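Local coordinates for protein deseasin MCP-01 (Pseudoalteromonas sp., PDB 3VV3) that probably hydrolyses peptide bonds in collagen as a bacterial serine protease of the subtilisin family, at residues V121-V126 against N261-Y266; L195-A200 against H275-A280; V205-N210 against P214-N219; N233-S238 against P250-L255; M300-A305 against N322-D327. All coordinates share one frame; numbering follows the deposited sequence.

Interaction 1. Residues V121-V126 against N261-Y266; sequences VGVVGV and NSYATY
The side chain of Tyr263 lies across the backbone of Gly122, its phenol end meeting that residue and its ring reaching back toward Val123. Its CG stands beside its own backbone N and anti to the carbonyl carbon (chi1 -54°), which carries the ring out of strand 262-266 toward the loop. Gly122 CA sits 3.2 Å from Tyr263 OH and 3.3 Å from Tyr263 CZ, approaching the ring obliquely. Glycine suits this point twice over: its phi of 56° is uncomfortable for most other residues, and a beta carbon built there would fall 2.2 Å from Tyr263 OH, a clash. The two valines flank this meeting differently. Val121 crosses the tyrosine at about a right angle, with Val121 CG2 3.5 Å from Tyr263 OH. Val123 slides past it in the opposite direction, bringing Val123 CG2 to 4.1 Å from Tyr263 CE2. His57 adds an edge-to-face ring contact, while Asp59 accepts a bond from the backbone N of Val123. Replacing Tyr263 by a serine would remove the ring, and Gly122 and the CG2 methyl of Val123 would probably lose their cover and His57 its edge-to-face partner. Since the hydroxyl hydrogen-bonds outside the two segments, what joins strand and loop directly is close van der Waals contact, which depends on shape and on a glycine with nothing to get in the way.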
# COMPACT_ATOMS: atom_id res chain seq x y z
N VAL A 121 0.45 11.92 -24.05
CA VAL A 121 1.39 11.51 -23.01
C VAL A 121 0.72 10.67 -21.93
O VAL A 121 -0.43 10.89 -21.59
CB VAL A 121 2.15 12.71 -22.39
CG1 VAL A 121 1.87 13.99 -23.15
CG2 VAL A 121 1.83 12.86 -20.92
N GLY A 122 1.44 9.68 -21.42
CA GLY A 122 0.98 8.91 -20.28
C GLY A 122 -0.38 8.23 -20.38
O GLY A 122 -0.66 7.47 -21.31
N VAL A 123 -1.22 8.50 -19.38
CA VAL A 123 -2.50 7.82 -19.23
C VAL A 123 -3.66 8.79 -19.48
O VAL A 123 -3.49 9.80 -20.15
CB VAL A 123 -2.61 7.17 -17.83
CG1 VAL A 123 -1.65 5.98 -17.74
CG2 VAL A 123 -2.26 8.18 -16.74
N VAL A 124 -4.82 8.47 -18.94
CA VAL A 124 -5.98 9.35 -19.01
C VAL A 124 -6.92 8.96 -17.89
O VAL A 124 -7.07 7.78 -17.57
CB VAL A 124 -6.71 9.25 -20.38
CG1 VAL A 124 -7.05 7.79 -20.72
CG2 VAL A 124 -7.97 10.10 -20.40
N GLY A 125 -7.55 9.95 -17.25
CA GLY A 125 -8.46 9.66 -16.16
C GLY A 125 -9.88 9.42 -16.64
O GLY A 125 -10.17 9.50 -17.84
N VAL A 126 -10.78 9.14 -15.71
CA VAL A 126 -12.19 9.02 -16.06
C VAL A 126 -12.64 10.33 -16.72
O VAL A 126 -13.47 10.32 -17.63
CB VAL A 126 -13.08 8.73 -14.84
CG1 VAL A 126 -14.54 8.62 -15.25
CG2 VAL A 126 -12.62 7.44 -14.13
N ASN A 261 7.35 12.70 -12.96
CA ASN A 261 6.96 12.47 -14.36
C ASN A 261 7.01 10.99 -14.73
O ASN A 261 7.54 10.61 -15.77
CB ASN A 261 7.86 13.28 -15.30
CG ASN A 261 7.40 13.22 -16.75
OD1 ASN A 261 6.24 12.95 -17.03
ND2 ASN A 261 8.32 13.48 -17.67
N SER A 262 6.44 10.16 -13.86
CA SER A 262 6.46 8.72 -14.07
C SER A 262 5.06 8.13 -13.94
O SER A 262 4.09 8.85 -13.69
CB SER A 262 7.41 8.03 -13.08
OG SER A 262 8.73 8.54 -13.18
N TYR A 263 4.98 6.81 -14.11
CA TYR A 263 3.72 6.09 -14.01
C TYR A 263 3.99 4.80 -13.27
O TYR A 263 5.10 4.26 -13.35
CB TYR A 263 3.15 5.82 -15.42
CG TYR A 263 3.04 7.10 -16.20
CD1 TYR A 263 4.14 7.62 -16.88
CD2 TYR A 263 1.86 7.83 -16.20
CE1 TYR A 263 4.06 8.81 -17.58
CE2 TYR A 263 1.77 9.03 -16.89
CZ TYR A 263 2.86 9.52 -17.58
OH TYR A 263 2.76 10.71 -18.26
N ALA A 264 3.00 4.32 -12.53
CA ALA A 264 3.17 3.10 -11.76
C ALA A 264 1.84 2.39 -11.59
O ALA A 264 0.77 3.00 -11.66
CB ALA A 264 3.78 3.41 -10.40
N THR A 265 1.92 1.08 -11.35
CA THR A 265 0.73 0.26 -11.17
C THR A 265 0.58 -0.09 -9.69
O THR A 265 1.50 -0.66 -9.09
CB THR A 265 0.82 -1.02 -12.02
OG1 THR A 265 0.88 -0.65 -13.40
CG2 THR A 265 -0.38 -1.92 -11.79
N TYR A 266 -0.56 0.28 -9.11
CA TYR A 266 -0.89 -0.00 -7.72
C TYR A 266 -2.17 -0.81 -7.67
O TYR A 266 -3.01 -0.73 -8.58
CB TYR A 266 -1.16 1.28 -6.92
CG TYR A 266 -0.02 2.25 -6.66
CD1 TYR A 266 1.20 2.14 -7.30
CD2 TYR A 266 -0.19 3.29 -5.75
CE1 TYR A 266 2.22 3.05 -7.04
CE2 TYR A 266 0.82 4.19 -5.49
CZ TYR A 266 2.02 4.07 -6.13
OH TYR A 266 3.01 4.98 -5.85

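Interaction 2. Residues L195-A200 against H275-A280; sequences LFVAAA and HVAGAA
Strand 195-199 and helix 275-280 run nearly antiparallel, at 160°, with 8.8 Å between their axes, so that Val197 faces Val276 and Ala277 while Leu195 faces Ala280. Val197 is central to the contact because its two methyls serve different partners. Val197 CG1, anti to the backbone N (chi1 -168°), approaches Val276 CG1 at 3.9 Å, the two valines meeting at a slant. Val197 CG2, on the other branch, rests 4.2 Å from Ala277 CB. Leu195, two residues before Val197 on the strand, extends its CD2 to within 3.7 Å of the CB of Ala280, about one helical turn beyond Val276. Residue types suit the narrow interval: Leu195 and Val197 point toward the helix, and small alanines let it lie close. Around this core, Val276 also packs on Leu223 and Ile225 of the next strand, Ala277 and Ala280 on Val168 of the strand on the other flank, and Leu195 on Leu295 of helix 292-301. The helix as a whole, 269-284, begins near Ser270, probably the nucleophile of a subtilisin-type Ser-His-Asp triad. All the touching groups are buried and aliphatic, so the binding here is hydrophobic and its specificity lies in methyl-by-methyl fit, consistent with the close spacing of helix and strand.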
# COMPACT_ATOMS: atom_id res chain seq x y z
N LEU A 195 -20.23 14.91 -2.13
CA LEU A 195 -20.23 13.46 -2.07
C LEU A 195 -18.87 13.00 -1.55
O LEU A 195 -17.84 13.41 -2.07
CB LEU A 195 -20.45 12.89 -3.47
CG LEU A 195 -20.46 11.38 -3.64
CD1 LEU A 195 -21.76 10.81 -3.09
CD2 LEU A 195 -20.30 11.03 -5.11
N PHE A 196 -18.88 12.15 -0.53
CA PHE A 196 -17.67 11.73 0.17
C PHE A 196 -17.39 10.29 -0.22
O PHE A 196 -17.99 9.37 0.34
CB PHE A 196 -17.89 11.83 1.70
CG PHE A 196 -16.64 11.61 2.54
CD1 PHE A 196 -16.19 10.33 2.82
CD2 PHE A 196 -15.95 12.70 3.06
CE1 PHE A 196 -15.06 10.14 3.61
CE2 PHE A 196 -14.81 12.51 3.84
CZ PHE A 196 -14.37 11.23 4.11
N VAL A 197 -16.51 10.09 -1.20
CA VAL A 197 -16.22 8.74 -1.69
C VAL A 197 -15.08 8.15 -0.86
O VAL A 197 -14.08 8.81 -0.62
CB VAL A 197 -15.82 8.76 -3.17
CG1 VAL A 197 -15.80 7.35 -3.73
CG2 VAL A 197 -16.79 9.65 -3.95
N ALA A 198 -15.24 6.90 -0.41
CA ALA A 198 -14.29 6.32 0.54
C ALA A 198 -13.99 4.87 0.22
O ALA A 198 -14.86 4.13 -0.22
CB ALA A 198 -14.84 6.44 1.97
N ALA A 199 -12.74 4.46 0.47
CA ALA A 199 -12.27 3.12 0.14
C ALA A 199 -12.70 2.13 1.22
O ALA A 199 -12.64 2.44 2.41
CB ALA A 199 -10.77 3.13 0.03
N ALA A 200 -13.10 0.93 0.81
CA ALA A 200 -13.60 -0.05 1.77
C ALA A 200 -12.49 -0.72 2.59
O ALA A 200 -12.76 -1.26 3.67
CB ALA A 200 -14.48 -1.10 1.08
N HIS A 275 -11.89 5.84 -9.40
CA HIS A 275 -12.75 5.58 -10.56
C HIS A 275 -14.14 6.13 -10.28
O HIS A 275 -14.77 6.76 -11.14
CB HIS A 275 -12.82 4.09 -10.91
CG HIS A 275 -11.56 3.54 -11.50
ND1 HIS A 275 -11.32 3.51 -12.86
CD2 HIS A 275 -10.46 3.02 -10.91
CE1 HIS A 275 -10.12 2.99 -13.08
NE2 HIS A 275 -9.58 2.68 -11.91
N VAL A 276 -14.62 5.89 -9.05
CA VAL A 276 -15.94 6.36 -8.64
C VAL A 276 -15.99 7.88 -8.47
O VAL A 276 -16.94 8.53 -8.94
CB VAL A 276 -16.43 5.65 -7.36
CG1 VAL A 276 -17.78 6.22 -6.92
CG2 VAL A 276 -16.53 4.14 -7.60
N ALA A 277 -14.99 8.45 -7.82
CA ALA A 277 -14.94 9.91 -7.69
C ALA A 277 -14.86 10.55 -9.07
O ALA A 277 -15.53 11.55 -9.36
CB ALA A 277 -13.75 10.35 -6.83
N GLY A 278 -14.04 9.97 -9.94
CA GLY A 278 -13.95 10.43 -11.32
C GLY A 278 -15.28 10.33 -12.04
O GLY A 278 -15.69 11.26 -12.73
N ALA A 279 -15.96 9.19 -11.88
CA ALA A 279 -17.26 9.02 -12.50
C ALA A 279 -18.28 10.05 -11.98
O ALA A 279 -19.08 10.58 -12.74
CB ALA A 279 -17.78 7.60 -12.31
N ALA A 280 -18.23 10.33 -10.67
CA ALA A 280 -19.12 11.32 -10.09
C ALA A 280 -18.89 12.67 -10.75
O ALA A 280 -19.84 13.37 -11.12
CB ALA A 280 -18.93 11.41 -8.57

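Interaction 3. Residues V205-N210 against P214-N219; sequences VDNDQN and PSNYEN
Asn207 turns its CB, CG and ND2 toward Asn216 and Ser215. CB comes first: Asn207 CB lies 3.4 Å from Asn216 OD1, a carbon-oxygen contact without a hydrogen bond. Asn207 CG follows, 3.9 Å from Asn216 OD1, the two amide planes standing 58° apart. At the tip, Asn207 ND2 donates to the backbone O of Ala200 and also to a water 3.2 Å away. Having CG beside the backbone N (chi1 -72°) turns this amide toward that water. The same water accepts from Ser215 OG at 3.0 Å and donates to Asn216 OD1 at 2.6 Å, so three side chains grip it. The direct bond runs from side chain to main chain: Asn216 ND2 donates to Asn207 O at 3.0 Å, with an N-H...O angle of 152° and the donor above the carbonyl plane. Asparagine suits this place because its amide both donates to a carbonyl and accepts, OD1 taking a second hydrogen bond, from the backbone N of His212. A leucine instead of Asn216 would probably leave Asn207 O without this donor, and the water and His212 N without their acceptor. Ser215 OG is likewise bonded to ND1 of His212. Both segments belong to the long connection between strands 195-199 and 222-228, which is folded by local motifs: an Asx turn, in which Asp206 OD1 accepts from Asp208 N, and a type I beta turn from Pro214 to Tyr217 that opens at a cis-proline, a feature known at a comparable point of subtilisins.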
# COMPACT_ATOMS: atom_id res chain seq x y z
N VAL A 205 -12.11 -8.65 4.62
CA VAL A 205 -13.08 -9.03 5.64
C VAL A 205 -14.39 -8.27 5.48
O VAL A 205 -14.47 -7.31 4.71
CB VAL A 205 -12.54 -8.79 7.07
CG1 VAL A 205 -11.34 -9.70 7.34
CG2 VAL A 205 -12.19 -7.32 7.27
N ASP A 206 -15.40 -8.72 6.21
CA ASP A 206 -16.74 -8.16 6.18
C ASP A 206 -16.85 -6.93 7.08
O ASP A 206 -16.72 -7.03 8.30
CB ASP A 206 -17.72 -9.25 6.63
CG ASP A 206 -19.14 -8.74 6.84
OD1 ASP A 206 -19.47 -7.64 6.35
OD2 ASP A 206 -19.92 -9.46 7.50
N ASN A 207 -17.06 -5.76 6.47
CA ASN A 207 -17.10 -4.50 7.22
C ASN A 207 -18.36 -4.32 8.05
O ASN A 207 -18.41 -3.46 8.93
CB ASN A 207 -16.92 -3.30 6.29
CG ASN A 207 -15.49 -3.16 5.77
OD1 ASN A 207 -14.61 -3.92 6.16
ND2 ASN A 207 -15.27 -2.17 4.90
N ASP A 208 -19.38 -5.13 7.78
CA ASP A 208 -20.58 -5.10 8.62
C ASP A 208 -20.27 -5.66 10.01
O ASP A 208 -20.88 -5.25 10.99
CB ASP A 208 -21.74 -5.87 7.97
CG ASP A 208 -22.37 -5.11 6.81
OD1 ASP A 208 -21.70 -4.25 6.21
OD2 ASP A 208 -23.56 -5.38 6.50
N GLN A 209 -19.33 -6.60 10.08
CA GLN A 209 -18.92 -7.17 11.37
C GLN A 209 -17.66 -6.53 11.92
O GLN A 209 -17.39 -6.59 13.12
CB GLN A 209 -18.69 -8.67 11.22
CG GLN A 209 -19.86 -9.43 10.63
CD GLN A 209 -20.70 -10.10 11.69
OE1 GLN A 209 -20.17 -10.66 12.66
NE2 GLN A 209 -22.02 -10.08 11.51
N ASN A 210 -16.87 -5.94 11.02
CA ASN A 210 -15.58 -5.38 11.36
C ASN A 210 -15.48 -3.98 10.77
O ASN A 210 -14.90 -3.80 9.71
CB ASN A 210 -14.46 -6.24 10.77
CG ASN A 210 -14.60 -7.72 11.13
OD1 ASN A 210 -14.21 -8.13 12.22
ND2 ASN A 210 -15.17 -8.51 10.22
N PRO A 214 -12.91 5.82 7.19
CA PRO A 214 -14.25 6.41 7.25
C PRO A 214 -15.36 5.70 6.45
O PRO A 214 -16.48 6.20 6.46
CB PRO A 214 -14.04 7.82 6.66
CG PRO A 214 -12.90 7.62 5.68
CD PRO A 214 -11.98 6.62 6.37
N SER A 215 -15.08 4.59 5.79
CA SER A 215 -16.11 4.01 4.93
C SER A 215 -17.36 3.55 5.70
O SER A 215 -18.46 3.58 5.15
CB SER A 215 -15.56 2.88 4.05
OG SER A 215 -15.03 1.85 4.84
N ASN A 216 -17.20 3.16 6.96
CA ASN A 216 -18.35 2.73 7.77
C ASN A 216 -19.20 3.87 8.36
O ASN A 216 -20.25 3.59 8.96
CB ASN A 216 -17.94 1.75 8.89
CG ASN A 216 -18.00 0.29 8.46
OD1 ASN A 216 -17.22 -0.15 7.62
ND2 ASN A 216 -18.93 -0.46 9.04
N TYR A 217 -18.79 5.12 8.20
CA TYR A 217 -19.64 6.21 8.69
C TYR A 217 -20.99 6.10 8.00
O TYR A 217 -21.05 5.87 6.79
CB TYR A 217 -19.02 7.59 8.45
CG TYR A 217 -17.94 7.89 9.46
CD1 TYR A 217 -18.24 7.98 10.82
CD2 TYR A 217 -16.61 8.07 9.06
CE1 TYR A 217 -17.25 8.23 11.76
CE2 TYR A 217 -15.62 8.33 9.99
CZ TYR A 217 -15.95 8.41 11.34
OH TYR A 217 -14.97 8.66 12.28
N GLU A 218 -22.07 6.24 8.77
CA GLU A 218 -23.42 6.05 8.24
C GLU A 218 -24.01 7.30 7.57
O GLU A 218 -25.15 7.29 7.07
CB GLU A 218 -24.35 5.54 9.34
CG GLU A 218 -24.00 4.13 9.82
CD GLU A 218 -24.83 3.71 11.01
OE1 GLU A 218 -25.63 4.53 11.50
OE2 GLU A 218 -24.68 2.56 11.47
N ASN A 219 -23.21 8.36 7.53
CA ASN A 219 -23.59 9.58 6.83
C ASN A 219 -24.11 9.26 5.43
O ASN A 219 -23.51 8.48 4.69
CB ASN A 219 -22.39 10.53 6.76
CG ASN A 219 -21.90 10.97 8.14
OD1 ASN A 219 -21.95 12.15 8.47
ND2 ASN A 219 -21.42 10.03 8.94
O HOH W 1 -17.45 0.13 5.01

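Interaction 4. Residues N233-S238 against P250-L255; sequences NMSSFS and PGSGIL
Ser235 opens the contact with its hydroxyl, which meets that of Ser252 in a short hydrogen bond, Ser235 OG to Ser252 OG 2.6 Å, in which either could be the donor. Its torsion sets OG beside the backbone N (chi1 -57°), directed at the other segment, and Ser235 CB follows to 3.2 Å from Ser252 OG. Ser235 OG is also hydrogen-bonded to Ser227 OG, so three serine hydroxyls are linked through it; serine suits such a place by being compact and able both to donate and to accept a hydrogen bond. Ser236 then turns the chain: a type I beta turn spans Ser235 to Ser238, closed by the bond from Ser238 N to Ser235 O at 3.0 Å. In the subtilisin-like fold this turn belongs to the loop leaving strand 222-228, and its partner is the bend between edge strand 247-250 of the parallel sheet and strand 254-258 of a small hairpin. The OG of Ser236 bonds to the backbone N of Gly144 of the second subunit. Phe237 comes next, its ring folded back so that Ser235 CB lies over one face, 3.5 Å above the plane of the Phe237 ring and offset toward its rim. With CG between the backbone N and the carbonyl carbon (chi1 56°), the far end of the ring reaches the bend: Phe237 CE2 stands 3.6 Å from Ser252 OG, and Gly251 O approaches the ring edge, 3.8 Å from Phe237 CZ. Gly142 of the second subunit packs against the same phenylalanine. Ser238 ends the turn with its OG bonded to the backbone N of Ser227.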
# COMPACT_ATOMS: atom_id res chain seq x y z
N ASN A 233 -14.22 -10.09 -10.94
CA ASN A 233 -14.34 -10.65 -9.59
C ASN A 233 -14.27 -9.50 -8.61
O ASN A 233 -13.81 -8.41 -8.96
CB ASN A 233 -13.15 -11.55 -9.20
CG ASN A 233 -12.90 -12.69 -10.18
OD1 ASN A 233 -13.82 -13.40 -10.59
ND2 ASN A 233 -11.62 -12.91 -10.51
N MET A 234 -14.69 -9.74 -7.37
CA MET A 234 -14.26 -8.83 -6.31
C MET A 234 -12.79 -9.13 -6.07
O MET A 234 -12.39 -10.29 -5.95
CB MET A 234 -15.08 -9.01 -5.04
CG MET A 234 -14.64 -8.09 -3.91
SD MET A 234 -15.78 -8.07 -2.50
CE MET A 234 -15.44 -9.67 -1.77
N SER A 235 -11.97 -8.08 -6.03
CA SER A 235 -10.54 -8.25 -5.84
C SER A 235 -10.31 -9.08 -4.59
O SER A 235 -10.99 -8.89 -3.60
CB SER A 235 -9.87 -6.88 -5.68
OG SER A 235 -10.14 -6.07 -6.81
N SER A 236 -9.36 -10.01 -4.64
CA SER A 236 -9.17 -10.90 -3.49
C SER A 236 -8.90 -10.17 -2.18
O SER A 236 -9.29 -10.65 -1.12
CB SER A 236 -8.10 -11.95 -3.77
OG SER A 236 -6.93 -11.36 -4.28
N PHE A 237 -8.23 -9.02 -2.26
CA PHE A 237 -7.91 -8.22 -1.07
C PHE A 237 -9.07 -7.36 -0.56
O PHE A 237 -9.00 -6.85 0.56
CB PHE A 237 -6.70 -7.31 -1.34
CG PHE A 237 -6.87 -6.42 -2.54
CD1 PHE A 237 -7.65 -5.28 -2.47
CD2 PHE A 237 -6.24 -6.72 -3.74
CE1 PHE A 237 -7.82 -4.45 -3.57
CE2 PHE A 237 -6.40 -5.88 -4.87
CZ PHE A 237 -7.19 -4.75 -4.77
N SER A 238 -10.12 -7.19 -1.35
CA SER A 238 -11.13 -6.18 -1.02
C SER A 238 -11.97 -6.51 0.21
O SER A 238 -12.43 -7.63 0.37
CB SER A 238 -12.07 -5.93 -2.20
OG SER A 238 -12.91 -4.80 -1.94
N PRO A 250 -13.02 -0.83 -10.49
CA PRO A 250 -11.69 -1.41 -10.71
C PRO A 250 -10.61 -0.89 -9.75
O PRO A 250 -10.37 0.33 -9.65
CB PRO A 250 -11.38 -0.99 -12.16
CG PRO A 250 -12.71 -0.88 -12.80
CD PRO A 250 -13.60 -0.27 -11.73
N GLY A 251 -9.95 -1.81 -9.07
CA GLY A 251 -8.86 -1.45 -8.17
C GLY A 251 -7.66 -2.38 -8.21
O GLY A 251 -6.68 -2.14 -7.51
N SER A 252 -7.75 -3.45 -9.00
CA SER A 252 -6.65 -4.41 -9.13
C SER A 252 -5.76 -4.07 -10.32
O SER A 252 -6.21 -4.12 -11.47
CB SER A 252 -7.18 -5.84 -9.30
OG SER A 252 -7.87 -6.29 -8.15
N GLY A 253 -4.50 -3.74 -10.05
CA GLY A 253 -3.53 -3.48 -11.10
C GLY A 253 -3.87 -2.24 -11.91
O GLY A 253 -4.07 -2.31 -13.13
N ILE A 254 -3.94 -1.11 -11.23
CA ILE A 254 -4.29 0.15 -11.87
C ILE A 254 -3.05 1.01 -12.14
O ILE A 254 -2.35 1.43 -11.22
CB ILE A 254 -5.31 0.95 -11.03
CG1 ILE A 254 -6.55 0.10 -10.70
CG2 ILE A 254 -5.69 2.27 -11.74
CD1 ILE A 254 -7.27 -0.47 -11.91
N LEU A 255 -2.79 1.27 -13.42
CA LEU A 255 -1.70 2.14 -13.82
C LEU A 255 -2.14 3.60 -13.74
O LEU A 255 -3.22 3.94 -14.20
CB LEU A 255 -1.29 1.83 -15.26
CG LEU A 255 -0.18 2.70 -15.86
CD1 LEU A 255 1.15 2.44 -15.17
CD2 LEU A 255 -0.07 2.48 -17.36

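Interaction 5. Residues M300-A305 against N322-D327; sequences MSSGDA and NQALID
Gln323 begins the contact by laying its aliphatic part against the backbone of Ser302, with Gln323 CB 3.3 Å from Ser302 O. Its CG is anti to the backbone N (chi1 -165°), and a bend at chi2 then turns the amide away from Ser302 and along its own helix. There Gln323 NE2 donates to Asp327 OD1 at 2.8 Å; the bond is fairly straight at 160°, and the carboxylate oxygen is met from above its plane. Glutamine thus contributes methylenes to the contact and an amide to a partner four residues on. Ala324, next in sequence, is where the chains come closest, its CA 5.2 Å from Ser302 CA. Ser302 OG touches both Ala324 CA, at 3.3 Å, and the methyl beyond it, an approach that alanine's small side chain suits. That hydroxyl is hydrogen-bonded to Leu298 O of helix 292-301. Asp327, a turn later, rests its OD2 3.4 Å from Ser302 CB. Asp327 OD2 also takes a hydrogen from a water 2.7 Å away that is bound to Ser301 OG, so both carboxylate oxygens have partners; these would probably ease the cost of a negative charge at the end of a helix. The contact docks the last helix of the modelled catalytic domain, 321-327, against helix 292-301 and the residues leading to strand 304-305, consistent with a subtilisin-like fold in which a C-terminal helix packs on the core; here Ala324 and Leu325 also pack on helix 269-284.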
# COMPACT_ATOMS: atom_id res chain seq x y z
N MET A 300 -24.65 4.01 -8.01
CA MET A 300 -24.96 2.65 -7.57
C MET A 300 -25.88 1.91 -8.54
O MET A 300 -25.60 0.79 -8.95
CB MET A 300 -25.57 2.69 -6.17
CG MET A 300 -24.55 3.11 -5.10
SD MET A 300 -25.29 3.50 -3.50
CE MET A 300 -25.90 1.90 -2.97
N SER A 301 -26.98 2.56 -8.91
CA SER A 301 -28.02 1.86 -9.68
C SER A 301 -27.63 1.67 -11.14
O SER A 301 -28.09 0.73 -11.78
CB SER A 301 -29.36 2.61 -9.57
OG SER A 301 -29.28 3.88 -10.18
N SER A 302 -26.78 2.55 -11.66
CA SER A 302 -26.40 2.48 -13.07
C SER A 302 -25.28 1.47 -13.35
O SER A 302 -24.97 1.19 -14.51
CB SER A 302 -25.98 3.85 -13.61
OG SER A 302 -24.76 4.29 -13.04
N GLY A 303 -24.68 0.94 -12.29
CA GLY A 303 -23.59 -0.01 -12.45
C GLY A 303 -24.07 -1.33 -13.01
O GLY A 303 -25.27 -1.61 -12.99
N ASP A 304 -23.15 -2.14 -13.53
CA ASP A 304 -23.48 -3.47 -14.04
C ASP A 304 -23.67 -4.45 -12.89
O ASP A 304 -22.87 -4.49 -11.96
CB ASP A 304 -22.36 -3.99 -14.96
CG ASP A 304 -22.25 -3.20 -16.25
OD1 ASP A 304 -23.30 -2.86 -16.83
OD2 ASP A 304 -21.11 -2.93 -16.68
N ALA A 305 -24.74 -5.24 -12.95
CA ALA A 305 -24.96 -6.28 -11.96
C ALA A 305 -23.72 -7.16 -11.91
O ALA A 305 -23.18 -7.56 -12.94
CB ALA A 305 -26.19 -7.11 -12.31
N ASN A 322 -20.56 4.94 -18.39
CA ASN A 322 -21.40 5.18 -19.55
C ASN A 322 -22.87 5.18 -19.14
O ASN A 322 -23.61 6.12 -19.45
CB ASN A 322 -21.16 4.13 -20.65
CG ASN A 322 -21.98 4.41 -21.90
OD1 ASN A 322 -21.98 5.52 -22.42
ND2 ASN A 322 -22.71 3.39 -22.36
N GLN A 323 -23.29 4.14 -18.44
CA GLN A 323 -24.69 4.06 -18.02
C GLN A 323 -25.03 5.18 -17.04
O GLN A 323 -26.16 5.66 -17.01
CB GLN A 323 -25.02 2.70 -17.40
CG GLN A 323 -26.52 2.45 -17.27
CD GLN A 323 -27.22 2.34 -18.63
OE1 GLN A 323 -26.77 1.61 -19.51
NE2 GLN A 323 -28.32 3.08 -18.79
N ALA A 324 -24.06 5.60 -16.24
CA ALA A 324 -24.30 6.69 -15.30
C ALA A 324 -24.64 7.97 -16.06
O ALA A 324 -25.58 8.68 -15.70
CB ALA A 324 -23.07 6.92 -14.42
N LEU A 325 -23.87 8.27 -17.11
CA LEU A 325 -24.11 9.46 -17.92
C LEU A 325 -25.45 9.37 -18.63
O LEU A 325 -26.18 10.36 -18.72
CB LEU A 325 -22.99 9.66 -18.96
CG LEU A 325 -21.77 10.47 -18.54
CD1 LEU A 325 -21.24 10.07 -17.18
CD2 LEU A 325 -20.67 10.40 -19.59
N ILE A 326 -25.75 8.20 -19.17
CA ILE A 326 -27.04 7.98 -19.82
C ILE A 326 -28.19 8.20 -18.84
O ILE A 326 -29.16 8.92 -19.13
CB ILE A 326 -27.13 6.56 -20.41
CG1 ILE A 326 -26.12 6.38 -21.54
CG2 ILE A 326 -28.55 6.26 -20.88
CD1 ILE A 326 -26.05 4.96 -22.07
N ASP A 327 -28.09 7.59 -17.67
CA ASP A 327 -29.14 7.71 -16.67
C ASP A 327 -29.26 9.12 -16.09
O ASP A 327 -30.30 9.48 -15.54
CB ASP A 327 -28.93 6.69 -15.54
CG ASP A 327 -29.15 5.26 -16.00
OD1 ASP A 327 -29.55 5.04 -17.16
OD2 ASP A 327 -28.93 4.34 -15.18
O HOH W 2 -29.68 4.66 -12.61

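In the fold
Interaction 2 lies nearest the middle, about 5 Å from the centre of the chain, where helix 269-284 covers the seven-stranded parallel sheet. Interactions 3 and 4 are nested in the loop it closes: interaction 3 touches it through Ala200 and Asn207, interaction 4 through Pro250 and His275. Interaction 1 crosses interaction 2 in sequence, meets it through Val126, and shares the hairpin of strands 254-258 and 262-266 with interaction 4. Interactions 1 and 3 lie on opposite sides of the chain's centre, their own centres about 30 Å apart. Interaction 5 comes last, about 14 Å from interaction 2 between centres. Together they tie peripheral loops and the terminal helix to a subtilisin-like core.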